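Local coordinates for protein DMATS type aromatic prenyltransferase (Micromonospora olivasterospora, PDB 6ZRY) that probably transfers a dimethylallyl group to the indole ring of tryptophan, as a bacterial prenyltransferase of the DMATS family with an ABBA-barrel fold, at residues S5-Q13 and Y344-V352; E46-V54 and E80-N91. All coordinates share one frame; numbering follows the deposited sequence.

Interaction 1: S5-Q13 and Y344-V352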
ATOM      1  N   SER A   5      -2.244  22.758 -10.313  1.00 21.67           N
ATOM      2  CA  SER A   5      -2.791  21.434 -10.687  1.00 19.86           C
ATOM      3  C   SER A   5      -2.414  20.366  -9.650  1.00 19.53           C
ATOM      4  O   SER A   5      -1.491  20.553  -8.834  1.00 19.44           O
ATOM      5  CB  SER A   5      -2.314  21.029 -12.046  1.00 18.95           C
ATOM      6  OG  SER A   5      -0.906  20.793 -12.024  1.00 18.03           O
ATOM      7  N   VAL A   6      -3.054  19.217  -9.747  1.00 19.50           N
ATOM      8  CA  VAL A   6      -2.673  18.038  -8.951  1.00 19.03           C
ATOM      9  C   VAL A   6      -1.216  17.679  -9.248  1.00 18.73           C
ATOM     10  O   VAL A   6      -0.501  17.407  -8.301  1.00 18.25           O
ATOM     11  CB  VAL A   6      -3.617  16.876  -9.221  1.00 18.79           C
ATOM     12  CG1 VAL A   6      -3.203  15.641  -8.438  1.00 18.51           C
ATOM     13  CG2 VAL A   6      -5.058  17.281  -8.943  1.00 19.17           C
ATOM     14  N   SER A   7      -0.798  17.667 -10.509  1.00 18.72           N
ATOM     15  CA  SER A   7       0.606  17.380 -10.893  1.00 19.42           C
ATOM     16  C   SER A   7       1.559  18.379 -10.210  1.00 19.24           C
ATOM     17  O   SER A   7       2.651  17.958  -9.709  1.00 18.84           O
ATOM     18  CB  SER A   7       0.788  17.404 -12.389  1.00 21.02           C
ATOM     19  OG  SER A   7       2.188  17.363 -12.718  1.00 22.92           O
ATOM     20  N   ASP A   8       1.225  19.660 -10.241  1.00 19.20           N
ATOM     21  CA  ASP A   8       2.062  20.723  -9.631  1.00 19.58           C
ATOM     22  C   ASP A   8       2.362  20.337  -8.174  1.00 19.86           C
ATOM     23  O   ASP A   8       3.564  20.312  -7.798  1.00 19.83           O
ATOM     24  CB  ASP A   8       1.384  22.091  -9.686  1.00 19.94           C
ATOM     25  CG  ASP A   8       1.221  22.696 -11.068  1.00 19.99           C
ATOM     26  OD1 ASP A   8       1.918  22.274 -11.988  1.00 20.42           O
ATOM     27  OD2 ASP A   8       0.337  23.540 -11.209  1.00 20.15           O
ATOM     28  N   HIS A   9       1.316  19.987  -7.414  1.00 19.37           N
ATOM     29  CA  HIS A   9       1.407  19.603  -5.989  1.00 18.58           C
ATOM     30  C   HIS A   9       2.252  18.326  -5.865  1.00 17.91           C
ATOM     31  O   HIS A   9       3.263  18.339  -5.123  1.00 17.78           O
ATOM     32  CB  HIS A   9       0.009  19.468  -5.409  1.00 19.40           C
ATOM     33  CG  HIS A   9      -0.011  19.443  -3.912  1.00 19.78           C
ATOM     34  ND1 HIS A   9       0.295  20.549  -3.154  1.00 22.00           N
ATOM     35  CD2 HIS A   9      -0.271  18.452  -3.037  1.00 20.39           C
ATOM     36  CE1 HIS A   9       0.212  20.221  -1.850  1.00 21.88           C
ATOM     37  NE2 HIS A   9      -0.134  18.963  -1.768  1.00 21.47           N
ATOM     38  N   LEU A  10       1.853  17.234  -6.544  1.00 17.39           N
ATOM     39  CA  LEU A  10       2.436  15.883  -6.298  1.00 17.41           C
ATOM     40  C   LEU A  10       3.840  15.805  -6.871  1.00 17.45           C
ATOM     41  O   LEU A  10       4.682  15.154  -6.269  1.00 16.45           O
ATOM     42  CB  LEU A  10       1.575  14.807  -6.939  1.00 18.12           C
ATOM     43  CG  LEU A  10       0.112  14.750  -6.509  1.00 19.30           C
ATOM     44  CD1 LEU A  10      -0.508  13.455  -6.964  1.00 19.17           C
ATOM     45  CD2 LEU A  10      -0.061  14.908  -5.046  1.00 19.09           C
ATOM     46  N   ASP A  11       4.054  16.404  -8.037  1.00 17.86           N
ATOM     47  CA  ASP A  11       5.372  16.363  -8.708  1.00 18.89           C
ATOM     48  C   ASP A  11       6.401  17.040  -7.791  1.00 19.24           C
ATOM     49  O   ASP A  11       7.483  16.549  -7.713  1.00 19.65           O
ATOM     50  CB  ASP A  11       5.315  17.021 -10.092  1.00 19.63           C
ATOM     51  CG  ASP A  11       6.649  17.015 -10.832  1.00 20.28           C
ATOM     52  OD1 ASP A  11       7.200  15.904 -11.074  1.00 20.06           O
ATOM     53  OD2 ASP A  11       7.145  18.136 -11.139  1.00 22.16           O
ATOM     54  N   GLY A  12       6.040  18.140  -7.122  1.00 19.51           N
ATOM     55  CA  GLY A  12       6.943  18.835  -6.171  1.00 20.18           C
ATOM     56  C   GLY A  12       7.263  17.970  -4.970  1.00 19.90           C
ATOM     57  O   GLY A  12       8.399  17.900  -4.576  1.00 20.78           O
ATOM     58  N   GLN A  13       6.252  17.325  -4.398  1.00 19.03           N
ATOM     59  CA  GLN A  13       6.418  16.370  -3.283  1.00 18.67           C
ATOM     60  C   GLN A  13       7.396  15.266  -3.705  1.00 19.16           C
ATOM     61  O   GLN A  13       8.338  14.996  -2.949  1.00 19.20           O
ATOM     62  CB  GLN A  13       5.055  15.837  -2.866  1.00 17.71           C
ATOM     63  CG  GLN A  13       4.166  16.880  -2.227  1.00 17.49           C
ATOM     64  CD  GLN A  13       2.765  16.402  -1.979  1.00 17.03           C
ATOM     65  OE1 GLN A  13       2.150  15.770  -2.832  1.00 17.10           O
ATOM     66  NE2 GLN A  13       2.232  16.712  -0.806  1.00 17.35           N
ATOM     67  N   TYR A 344       3.861   5.947   5.672  1.00 14.85           N
ATOM     68  CA  TYR A 344       2.981   6.239   4.517  1.00 15.17           C
ATOM     69  C   TYR A 344       2.574   7.692   4.678  1.00 14.84           C
ATOM     70  O   TYR A 344       2.016   8.045   5.755  1.00 14.70           O
ATOM     71  CB  TYR A 344       1.842   5.228   4.458  1.00 15.45           C
ATOM     72  CG  TYR A 344       2.304   3.811   4.301  1.00 16.59           C
ATOM     73  CD1 TYR A 344       2.819   3.127   5.381  1.00 17.56           C
ATOM     74  CD2 TYR A 344       2.229   3.145   3.084  1.00 17.32           C
ATOM     75  CE1 TYR A 344       3.257   1.822   5.272  1.00 18.43           C
ATOM     76  CE2 TYR A 344       2.685   1.834   2.955  1.00 18.06           C
ATOM     77  CZ  TYR A 344       3.171   1.170   4.064  1.00 18.91           C
ATOM     78  OH  TYR A 344       3.643  -0.107   4.003  1.00 21.67           O
ATOM     79  N   LEU A 345       2.889   8.512   3.679  1.00 14.95           N
ATOM     80  CA  LEU A 345       2.707   9.979   3.725  1.00 14.93           C
ATOM     81  C   LEU A 345       1.683  10.431   2.674  1.00 14.76           C
ATOM     82  O   LEU A 345       1.837  10.103   1.475  1.00 14.49           O
ATOM     83  CB  LEU A 345       4.074  10.630   3.510  1.00 15.49           C
ATOM     84  CG  LEU A 345       5.119  10.323   4.575  1.00 15.74           C
ATOM     85  CD1 LEU A 345       6.481  10.900   4.175  1.00 16.52           C
ATOM     86  CD2 LEU A 345       4.697  10.874   5.922  1.00 15.93           C
ATOM     87  N   SER A 346       0.651  11.131   3.128  1.00 14.64           N
ATOM     88  CA  SER A 346      -0.462  11.604   2.293  1.00 14.75           C
ATOM     89  C   SER A 346      -0.069  12.858   1.502  1.00 14.88           C
ATOM     90  O   SER A 346       0.545  13.753   2.049  1.00 15.37           O
ATOM     91  CB  SER A 346      -1.674  11.879   3.135  1.00 14.75           C
ATOM     92  OG  SER A 346      -2.052  10.728   3.878  1.00 14.86           O
ATOM     93  N   ALA A 347      -0.496  12.936   0.257  1.00 14.73           N
ATOM     94  CA  ALA A 347      -0.323  14.126  -0.594  1.00 15.16           C
ATOM     95  C   ALA A 347      -1.112  15.316  -0.035  1.00 15.22           C
ATOM     96  O   ALA A 347      -0.648  16.436  -0.184  1.00 15.92           O
ATOM     97  CB  ALA A 347      -0.753  13.789  -1.999  1.00 14.99           C
ATOM     98  N   GLU A 348      -2.275  15.081   0.553  1.00 15.49           N
ATOM     99  CA  GLU A 348      -3.179  16.146   1.037  1.00 16.02           C
ATOM    100  C   GLU A 348      -3.378  17.190  -0.081  1.00 16.33           C
ATOM    101  O   GLU A 348      -3.357  18.425   0.203  1.00 15.91           O
ATOM    102  CB  GLU A 348      -2.623  16.810   2.291  1.00 16.43           C
ATOM    103  CG  GLU A 348      -2.480  15.876   3.483  1.00 16.71           C
ATOM    104  CD  GLU A 348      -2.029  16.539   4.783  1.00 16.99           C
ATOM    105  OE1 GLU A 348      -2.516  16.139   5.816  1.00 17.25           O
ATOM    106  OE2 GLU A 348      -1.108  17.426   4.743  1.00 17.72           O
ATOM    107  N   ALA A 349      -3.610  16.736  -1.300  1.00 16.30           N
ATOM    108  CA  ALA A 349      -3.853  17.628  -2.447  1.00 16.50           C
ATOM    109  C   ALA A 349      -5.223  18.315  -2.289  1.00 17.13           C
ATOM    110  O   ALA A 349      -5.373  19.425  -2.825  1.00 18.09           O
ATOM    111  CB  ALA A 349      -3.737  16.879  -3.748  1.00 16.12           C
ATOM    112  N   TYR A 350      -6.173  17.705  -1.596  1.00 17.65           N
ATOM    113  CA  TYR A 350      -7.579  18.188  -1.520  1.00 18.76           C
ATOM    114  C   TYR A 350      -7.970  18.638  -0.130  1.00 20.96           C
ATOM    115  O   TYR A 350      -8.766  19.576  -0.057  1.00 21.68           O
ATOM    116  CB  TYR A 350      -8.540  17.110  -2.011  1.00 18.65           C
ATOM    117  CG  TYR A 350      -8.435  16.875  -3.483  1.00 18.20           C
ATOM    118  CD1 TYR A 350      -8.766  17.883  -4.370  1.00 18.56           C
ATOM    119  CD2 TYR A 350      -7.944  15.688  -4.000  1.00 17.98           C
ATOM    120  CE1 TYR A 350      -8.650  17.712  -5.733  1.00 18.41           C
ATOM    121  CE2 TYR A 350      -7.795  15.502  -5.366  1.00 18.00           C
ATOM    122  CZ  TYR A 350      -8.159  16.516  -6.239  1.00 18.29           C
ATOM    123  OH  TYR A 350      -8.041  16.330  -7.576  1.00 17.98           O
ATOM    124  N   ARG A 351      -7.498  17.965   0.918  1.00 21.86           N
ATOM    125  CA  ARG A 351      -7.942  18.230   2.298  1.00 23.81           C
ATOM    126  C   ARG A 351      -6.813  17.906   3.267  1.00 22.39           C
ATOM    127  O   ARG A 351      -6.078  16.899   3.028  1.00 22.46           O
ATOM    128  CB  ARG A 351      -9.206  17.406   2.583  1.00 25.99           C
ATOM    129  CG  ARG A 351      -9.912  17.773   3.872  1.00 29.44           C
ATOM    130  CD  ARG A 351     -11.319  17.221   3.926  1.00 32.39           C
ATOM    131  NE  ARG A 351     -11.999  17.661   5.150  1.00 36.51           N
ATOM    132  CZ  ARG A 351     -11.939  17.052   6.343  1.00 38.61           C
ATOM    133  NH1 ARG A 351     -11.238  15.932   6.506  1.00 40.04           N
ATOM    134  NH2 ARG A 351     -12.596  17.570   7.371  1.00 39.37           N
ATOM    135  N   VAL A 352      -6.641  18.746   4.284  1.00 20.85           N
ATOM    136  CA  VAL A 352      -5.872  18.405   5.510  1.00 20.80           C
ATOM    137  C   VAL A 352      -6.920  18.050   6.547  1.00 20.42           C
ATOM    138  O   VAL A 352      -7.669  18.921   6.880  1.00 20.15           O
ATOM    139  CB  VAL A 352      -4.981  19.561   5.967  1.00 20.62           C
ATOM    140  CG1 VAL A 352      -4.291  19.269   7.294  1.00 20.71           C
ATOM    141  CG2 VAL A 352      -3.969  19.922   4.900  1.00 20.61           C
TER

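Interaction 2: E46-V54 and E80-N91. With TRP (tryptophan), chain C.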
ATOM      1  N   GLU A  46     -10.667  22.480  -8.268  1.00 31.44           N
ATOM      2  CA  GLU A  46     -11.795  21.604  -8.685  1.00 31.50           C
ATOM      3  C   GLU A  46     -11.847  20.441  -7.701  1.00 28.90           C
ATOM      4  O   GLU A  46     -10.832  20.042  -7.180  1.00 25.49           O
ATOM      5  CB  GLU A  46     -11.637  21.129 -10.138  1.00 33.14           C
ATOM      6  CG  GLU A  46     -11.568  22.265 -11.156  1.00 35.64           C
ATOM      7  CD  GLU A  46     -12.856  23.047 -11.342  1.00 38.48           C
ATOM      8  OE1 GLU A  46     -13.890  22.643 -10.756  1.00 40.82           O
ATOM      9  OE2 GLU A  46     -12.830  24.062 -12.083  1.00 41.36           O
ATOM     10  N   PRO A  47     -13.032  19.881  -7.390  1.00 28.10           N
ATOM     11  CA  PRO A  47     -13.104  18.709  -6.527  1.00 26.79           C
ATOM     12  C   PRO A  47     -12.406  17.528  -7.171  1.00 24.73           C
ATOM     13  O   PRO A  47     -12.096  17.577  -8.357  1.00 23.82           O
ATOM     14  CB  PRO A  47     -14.598  18.407  -6.426  1.00 27.96           C
ATOM     15  CG  PRO A  47     -15.166  19.035  -7.671  1.00 28.55           C
ATOM     16  CD  PRO A  47     -14.345  20.287  -7.895  1.00 28.69           C
ATOM     17  N   PRO A  48     -12.126  16.439  -6.419  1.00 22.21           N
ATOM     18  CA  PRO A  48     -11.529  15.244  -7.004  1.00 22.20           C
ATOM     19  C   PRO A  48     -12.328  14.756  -8.218  1.00 22.20           C
ATOM     20  O   PRO A  48     -13.527  14.809  -8.170  1.00 21.50           O
ATOM     21  CB  PRO A  48     -11.555  14.216  -5.863  1.00 21.29           C
ATOM     22  CG  PRO A  48     -11.601  15.052  -4.609  1.00 21.57           C
ATOM     23  CD  PRO A  48     -12.331  16.318  -4.983  1.00 22.49           C
ATOM     24  N   ALA A  49     -11.632  14.238  -9.229  1.00 22.23           N
ATOM     25  CA  ALA A  49     -12.216  13.745 -10.501  1.00 23.18           C
ATOM     26  C   ALA A  49     -13.111  12.537 -10.232  1.00 24.17           C
ATOM     27  O   ALA A  49     -14.023  12.309 -11.031  1.00 24.52           O
ATOM     28  CB  ALA A  49     -11.126  13.424 -11.475  1.00 23.09           C
ATOM     29  N   TRP A  50     -12.891  11.849  -9.101  1.00 24.56           N
ATOM     30  CA  TRP A  50     -13.499  10.541  -8.733  1.00 25.30           C
ATOM     31  C   TRP A  50     -13.132  10.271  -7.280  1.00 23.27           C
ATOM     32  O   TRP A  50     -12.031  10.647  -6.880  1.00 22.09           O
ATOM     33  CB  TRP A  50     -12.940   9.449  -9.657  1.00 27.64           C
ATOM     34  CG  TRP A  50     -13.225   8.061  -9.196  1.00 31.00           C
ATOM     35  CD1 TRP A  50     -12.380   7.184  -8.574  1.00 31.57           C
ATOM     36  CD2 TRP A  50     -14.473   7.395  -9.324  1.00 33.43           C
ATOM     37  NE1 TRP A  50     -13.029   6.014  -8.311  1.00 32.82           N
ATOM     38  CE2 TRP A  50     -14.321   6.123  -8.749  1.00 33.88           C
ATOM     39  CE3 TRP A  50     -15.703   7.769  -9.864  1.00 34.94           C
ATOM     40  CZ2 TRP A  50     -15.362   5.205  -8.708  1.00 35.14           C
ATOM     41  CZ3 TRP A  50     -16.733   6.864  -9.826  1.00 37.21           C
ATOM     42  CH2 TRP A  50     -16.564   5.602  -9.243  1.00 36.76           C
ATOM     43  N   PRO A  51     -14.020   9.696  -6.440  1.00 22.01           N
ATOM     44  CA  PRO A  51     -13.662   9.423  -5.042  1.00 21.14           C
ATOM     45  C   PRO A  51     -12.740   8.201  -4.874  1.00 20.66           C
ATOM     46  O   PRO A  51     -13.173   7.191  -4.291  1.00 19.85           O
ATOM     47  CB  PRO A  51     -15.012   9.246  -4.328  1.00 22.19           C
ATOM     48  CG  PRO A  51     -16.003   8.904  -5.443  1.00 23.05           C
ATOM     49  CD  PRO A  51     -15.448   9.473  -6.718  1.00 22.74           C
ATOM     50  N   SER A  52     -11.467   8.352  -5.286  1.00 18.30           N
ATOM     51  CA  SER A  52     -10.434   7.288  -5.239  1.00 17.40           C
ATOM     52  C   SER A  52     -10.260   6.787  -3.802  1.00 16.96           C
ATOM     53  O   SER A  52     -10.202   7.602  -2.884  1.00 16.75           O
ATOM     54  CB  SER A  52      -9.147   7.787  -5.817  1.00 16.70           C
ATOM     55  OG  SER A  52      -8.076   6.890  -5.604  1.00 16.82           O
ATOM     56  N   GLY A  53     -10.187   5.473  -3.611  1.00 16.66           N
ATOM     57  CA  GLY A  53      -9.913   4.912  -2.290  1.00 16.14           C
ATOM     58  C   GLY A  53      -8.442   4.957  -1.901  1.00 15.46           C
ATOM     59  O   GLY A  53      -8.153   4.559  -0.759  1.00 15.06           O
ATOM     60  N   VAL A  54      -7.541   5.444  -2.774  1.00 14.95           N
ATOM     61  CA  VAL A  54      -6.068   5.438  -2.517  1.00 14.60           C
ATOM     62  C   VAL A  54      -5.774   6.246  -1.227  1.00 14.48           C
ATOM     63  O   VAL A  54      -4.892   5.837  -0.461  1.00 14.41           O
ATOM     64  CB  VAL A  54      -5.260   5.975  -3.710  1.00 14.35           C
ATOM     65  CG1 VAL A  54      -3.770   6.149  -3.379  1.00 14.08           C
ATOM     66  CG2 VAL A  54      -5.394   5.069  -4.920  1.00 14.53           C
ATOM     67  N   GLU A  80      -3.517   5.141  -8.860  1.00 15.99           N
ATOM     68  CA  GLU A  80      -4.302   4.665  -9.993  1.00 16.32           C
ATOM     69  C   GLU A  80      -4.431   5.798 -11.009  1.00 16.36           C
ATOM     70  O   GLU A  80      -4.326   6.970 -10.633  1.00 15.99           O
ATOM     71  CB  GLU A  80      -5.666   4.110  -9.547  1.00 16.67           C
ATOM     72  CG  GLU A  80      -6.577   5.123  -8.892  1.00 16.53           C
ATOM     73  CD  GLU A  80      -7.920   4.562  -8.456  1.00 17.48           C
ATOM     74  OE1 GLU A  80      -8.343   3.509  -8.990  1.00 17.91           O
ATOM     75  OE2 GLU A  80      -8.543   5.174  -7.575  1.00 19.08           O
ATOM     76  N   THR A  81      -4.662   5.407 -12.241  1.00 16.55           N
ATOM     77  CA  THR A  81      -4.945   6.289 -13.385  1.00 17.19           C
ATOM     78  C   THR A  81      -6.449   6.302 -13.598  1.00 18.75           C
ATOM     79  O   THR A  81      -7.020   5.248 -13.935  1.00 19.28           O
ATOM     80  CB  THR A  81      -4.240   5.839 -14.655  1.00 17.22           C
ATOM     81  OG1 THR A  81      -2.890   5.416 -14.390  1.00 16.71           O
ATOM     82  CG2 THR A  81      -4.237   6.946 -15.692  1.00 16.91           C
ATOM     83  N   LEU A  82      -7.075   7.456 -13.431  1.00 19.72           N
ATOM     84  CA  LEU A  82      -8.526   7.560 -13.579  1.00 21.77           C
ATOM     85  C   LEU A  82      -8.875   7.508 -15.091  1.00 24.69           C
ATOM     86  O   LEU A  82      -8.037   7.920 -15.910  1.00 24.34           O
ATOM     87  CB  LEU A  82      -9.005   8.840 -12.906  1.00 21.64           C
ATOM     88  CG  LEU A  82      -8.833   8.883 -11.380  1.00 21.35           C
ATOM     89  CD1 LEU A  82      -9.527  10.107 -10.807  1.00 21.48           C
ATOM     90  CD2 LEU A  82      -9.368   7.620 -10.692  1.00 21.92           C
ATOM     91  N   GLY A  83     -10.036   6.942 -15.424  1.00 27.56           N
ATOM     92  CA  GLY A  83     -10.530   6.842 -16.812  1.00 30.56           C
ATOM     93  C   GLY A  83     -11.095   8.163 -17.315  1.00 34.01           C
ATOM     94  O   GLY A  83     -11.189   9.140 -16.505  1.00 32.30           O
ATOM     95  N   SER A  84     -11.475   8.196 -18.615  1.00 40.38           N
ATOM     96  CA  SER A  84     -11.789   9.439 -19.370  1.00 44.57           C
ATOM     97  C   SER A  84     -13.070  10.055 -18.825  1.00 47.14           C
ATOM     98  O   SER A  84     -13.044  11.206 -18.394  1.00 50.97           O
ATOM     99  CB  SER A  84     -11.827   9.238 -20.871  1.00 47.68           C
ATOM    100  OG  SER A  84     -11.147  10.308 -21.519  1.00 48.86           O
ATOM    101  N   PRO A  85     -14.228   9.345 -18.822  1.00 46.17           N
ATOM    102  CA  PRO A  85     -15.221   9.543 -17.773  1.00 44.87           C
ATOM    103  C   PRO A  85     -14.715   8.660 -16.625  1.00 41.57           C
ATOM    104  O   PRO A  85     -14.540   7.460 -16.810  1.00 39.91           O
ATOM    105  CB  PRO A  85     -16.552   9.086 -18.421  1.00 45.67           C
ATOM    106  CG  PRO A  85     -16.160   8.699 -19.858  1.00 46.53           C
ATOM    107  CD  PRO A  85     -14.682   8.358 -19.803  1.00 46.55           C
ATOM    108  N   PRO A  86     -14.369   9.205 -15.435  1.00 39.60           N
ATOM    109  CA  PRO A  86     -13.875   8.360 -14.351  1.00 38.77           C
ATOM    110  C   PRO A  86     -14.926   7.342 -13.900  1.00 38.38           C
ATOM    111  O   PRO A  86     -16.091   7.690 -13.822  1.00 39.81           O
ATOM    112  CB  PRO A  86     -13.564   9.346 -13.222  1.00 38.92           C
ATOM    113  CG  PRO A  86     -13.393  10.678 -13.936  1.00 39.64           C
ATOM    114  CD  PRO A  86     -14.385  10.629 -15.078  1.00 40.07           C
ATOM    115  N   GLY A  87     -14.484   6.133 -13.595  1.00 37.34           N
ATOM    116  CA  GLY A  87     -15.337   5.037 -13.126  1.00 37.57           C
ATOM    117  C   GLY A  87     -14.558   3.740 -12.960  1.00 36.85           C
ATOM    118  O   GLY A  87     -13.444   3.598 -13.434  1.00 34.77           O
ATOM    119  N   PRO A  88     -15.145   2.735 -12.288  1.00 38.85           N
ATOM    120  CA  PRO A  88     -14.438   1.486 -11.981  1.00 38.19           C
ATOM    121  C   PRO A  88     -13.743   0.785 -13.174  1.00 36.66           C
ATOM    122  O   PRO A  88     -12.569   0.404 -13.079  1.00 35.13           O
ATOM    123  CB  PRO A  88     -15.591   0.588 -11.478  1.00 40.46           C
ATOM    124  CG  PRO A  88     -16.600   1.556 -10.880  1.00 40.71           C
ATOM    125  CD  PRO A  88     -16.530   2.766 -11.775  1.00 40.92           C
ATOM    126  N   LEU A  89     -14.474   0.608 -14.269  1.00 35.58           N
ATOM    127  CA  LEU A  89     -13.984  -0.136 -15.460  1.00 34.51           C
ATOM    128  C   LEU A  89     -13.011   0.748 -16.257  1.00 30.97           C
ATOM    129  O   LEU A  89     -11.985   0.233 -16.682  1.00 31.90           O
ATOM    130  CB  LEU A  89     -15.185  -0.563 -16.304  1.00 35.98           C
ATOM    131  CG  LEU A  89     -14.929  -1.675 -17.323  1.00 37.37           C
ATOM    132  CD1 LEU A  89     -14.409  -2.948 -16.665  1.00 36.83           C
ATOM    133  CD2 LEU A  89     -16.203  -1.971 -18.097  1.00 37.40           C
ATOM    134  N   ALA A  90     -13.336   2.014 -16.412  1.00 29.55           N
ATOM    135  CA  ALA A  90     -12.540   3.026 -17.150  1.00 28.62           C
ATOM    136  C   ALA A  90     -11.191   3.245 -16.425  1.00 27.18           C
ATOM    137  O   ALA A  90     -10.159   3.372 -17.107  1.00 26.04           O
ATOM    138  CB  ALA A  90     -13.331   4.295 -17.262  1.00 29.11           C
ATOM    139  N   ASN A  91     -11.212   3.225 -15.074  1.00 25.74           N
ATOM    140  CA  ASN A  91     -10.008   3.395 -14.215  1.00 23.63           C
ATOM    141  C   ASN A  91      -9.105   2.171 -14.396  1.00 23.41           C
ATOM    142  O   ASN A  91      -7.913   2.325 -14.525  1.00 22.31           O
ATOM    143  CB  ASN A  91     -10.360   3.601 -12.729  1.00 22.92           C
ATOM    144  CG  ASN A  91     -11.222   4.797 -12.402  1.00 22.50           C
ATOM    145  OD1 ASN A  91     -11.441   5.703 -13.227  1.00 23.04           O
ATOM    146  ND2 ASN A  91     -11.704   4.845 -11.161  1.00 21.80           N
TER
HETATM  147  N   TRP C 601      -6.436   4.586   1.830  1.00 21.48           N
HETATM  148  CA  TRP C 601      -6.835   3.136   1.861  1.00 22.35           C
HETATM  149  C   TRP C 601      -6.929   2.663   3.313  1.00 23.12           C
HETATM  150  O   TRP C 601      -7.471   1.571   3.566  1.00 23.89           O
HETATM  151  CB  TRP C 601      -5.861   2.269   1.040  1.00 22.91           C
HETATM  152  CG  TRP C 601      -4.452   2.253   1.543  1.00 23.25           C
HETATM  153  CD1 TRP C 601      -3.471   3.174   1.286  1.00 22.46           C
HETATM  154  CD2 TRP C 601      -3.849   1.253   2.386  1.00 23.65           C
HETATM  155  NE1 TRP C 601      -2.308   2.815   1.919  1.00 22.26           N
HETATM  156  CE2 TRP C 601      -2.503   1.638   2.591  1.00 23.01           C
HETATM  157  CE3 TRP C 601      -4.307   0.065   2.974  1.00 24.42           C
HETATM  158  CZ2 TRP C 601      -1.624   0.890   3.376  1.00 23.47           C
HETATM  159  CZ3 TRP C 601      -3.435  -0.674   3.747  1.00 23.04           C
HETATM  160  CH2 TRP C 601      -2.112  -0.269   3.937  1.00 23.82           C
HETATM  161  OXT TRP C 601      -6.477   3.366   4.244  1.00 20.61           O
HETATM  162  O   HOH W   1     -10.079   3.693  -5.940  1.00 16.65           O

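Interaction 1: S5-Q13 and Y344-V352
H9 and Q13, one turn apart on the helix that starts at V6, reach out together and grip a single backbone carbonyl, that of A347. The imidazole meets it edge-on: A347 O lies almost exactly in the ring plane, 3.0 Å from H9 NE2, though the N-H...O angle of 141° shows a bent bond. The ring gets there because CG stands anti to the backbone N (chi1 -165°), while its CD2 passes 3.7 Å from A349 CA. Q13 sends an extended chain alongside, and its amide NE2 donates to the same A347 O at 3.0 Å along a much straighter path (163°); NE2 also donates to V315 O. The amide's other end, OE1, rests 3.6 Å from A347 CB and is buried by the contact without a polar partner.

Beside this polar grip the packing is apolar. The CD2 branch of L10 presses on A347 CB at 3.3 Å, tighter than ordinary carbon contact. One turn earlier, V6 crosses Y350 at about a right angle and sets CG2 3.4 Å from the phenol OH.

A capping box between S5 and D8 starts the helix. Segment 344-352 runs out of the end of strand 341-346, which pairs with strands 61-68 and 327-333. Helix 6-21 lies against that exit, its L10 also touching V61 of strand 61-68 and L32 and L36 of helix 26-36.

Interaction 2: E46-V54 and E80-N91
Packing between these two segments centres on W50, whose indole lies against the turn that leads into helix 88-106. With CG anti to the backbone N (chi1 167°), the indole is carried out against G87 and N91. G87 CA sits over the six-membered ring, 4.1 Å from its centroid and 14° off the normal, a CH-pi contact. P51 CD lies over the opposite face, toward its rim. P88 crosses the indole at about a right angle and brings CD to 3.8 Å from W50 CH2. At the base of the side chain, L82 CD1 touches both W50 CB and A49 CB, 3.7 Å from each, and P86 CB packs on W50 CB. One polar atom joins this packing: N91 ND2 lies above the same face as G87, near the pyrrole rim, with its amide plane turned 77° from the indole.

Hydrogen bonds form a second group. S52 OG donates to E80 OE2 at 2.7 Å, meeting the anti lone pair of that oxygen, and accepts from V54 N in an ST turn. A water bridges the same E80 OE2 to G53 N. Within 80-91, N91 OD1 accepts from G83 N and G87 N, which approach from opposite faces of its amide plane and tie the loop to the first helical turn.

The loop also makes hydrogen bonds to the ligand: G53 O accepts from the amino group of the bound tryptophan at 3.1 Å, and V54 O accepts from it more weakly. The arrangement is a pocket-lining loop before strand 61-68 of the ABBA barrel, presenting backbone carbonyls to the substrate amine while E80, beyond strand 71-79, braces the loop through S52 and water.

Interactions 1 and 2 have centres 16 Å apart and meet through Y350. Its phenol, whose hydroxyl end touches V6 in interaction 1, also packs on the start of the 46-54 loop: Y350 CE1 is 3.5 Å from E46 O, and Y350 CZ is 3.7 Å from P48 CA. Along the chain, interaction 2 falls wholly within the span that interaction 1 brings together. The two also approach the tryptophan pocket differently. Interaction 2 contributes G53 and V54 to it directly, with E62 and R281 as further hydrogen-bonding partners of the ligand, whereas in interaction 1 the side chain of S346 stays about 8 Å from the bound tryptophan at nearest atoms.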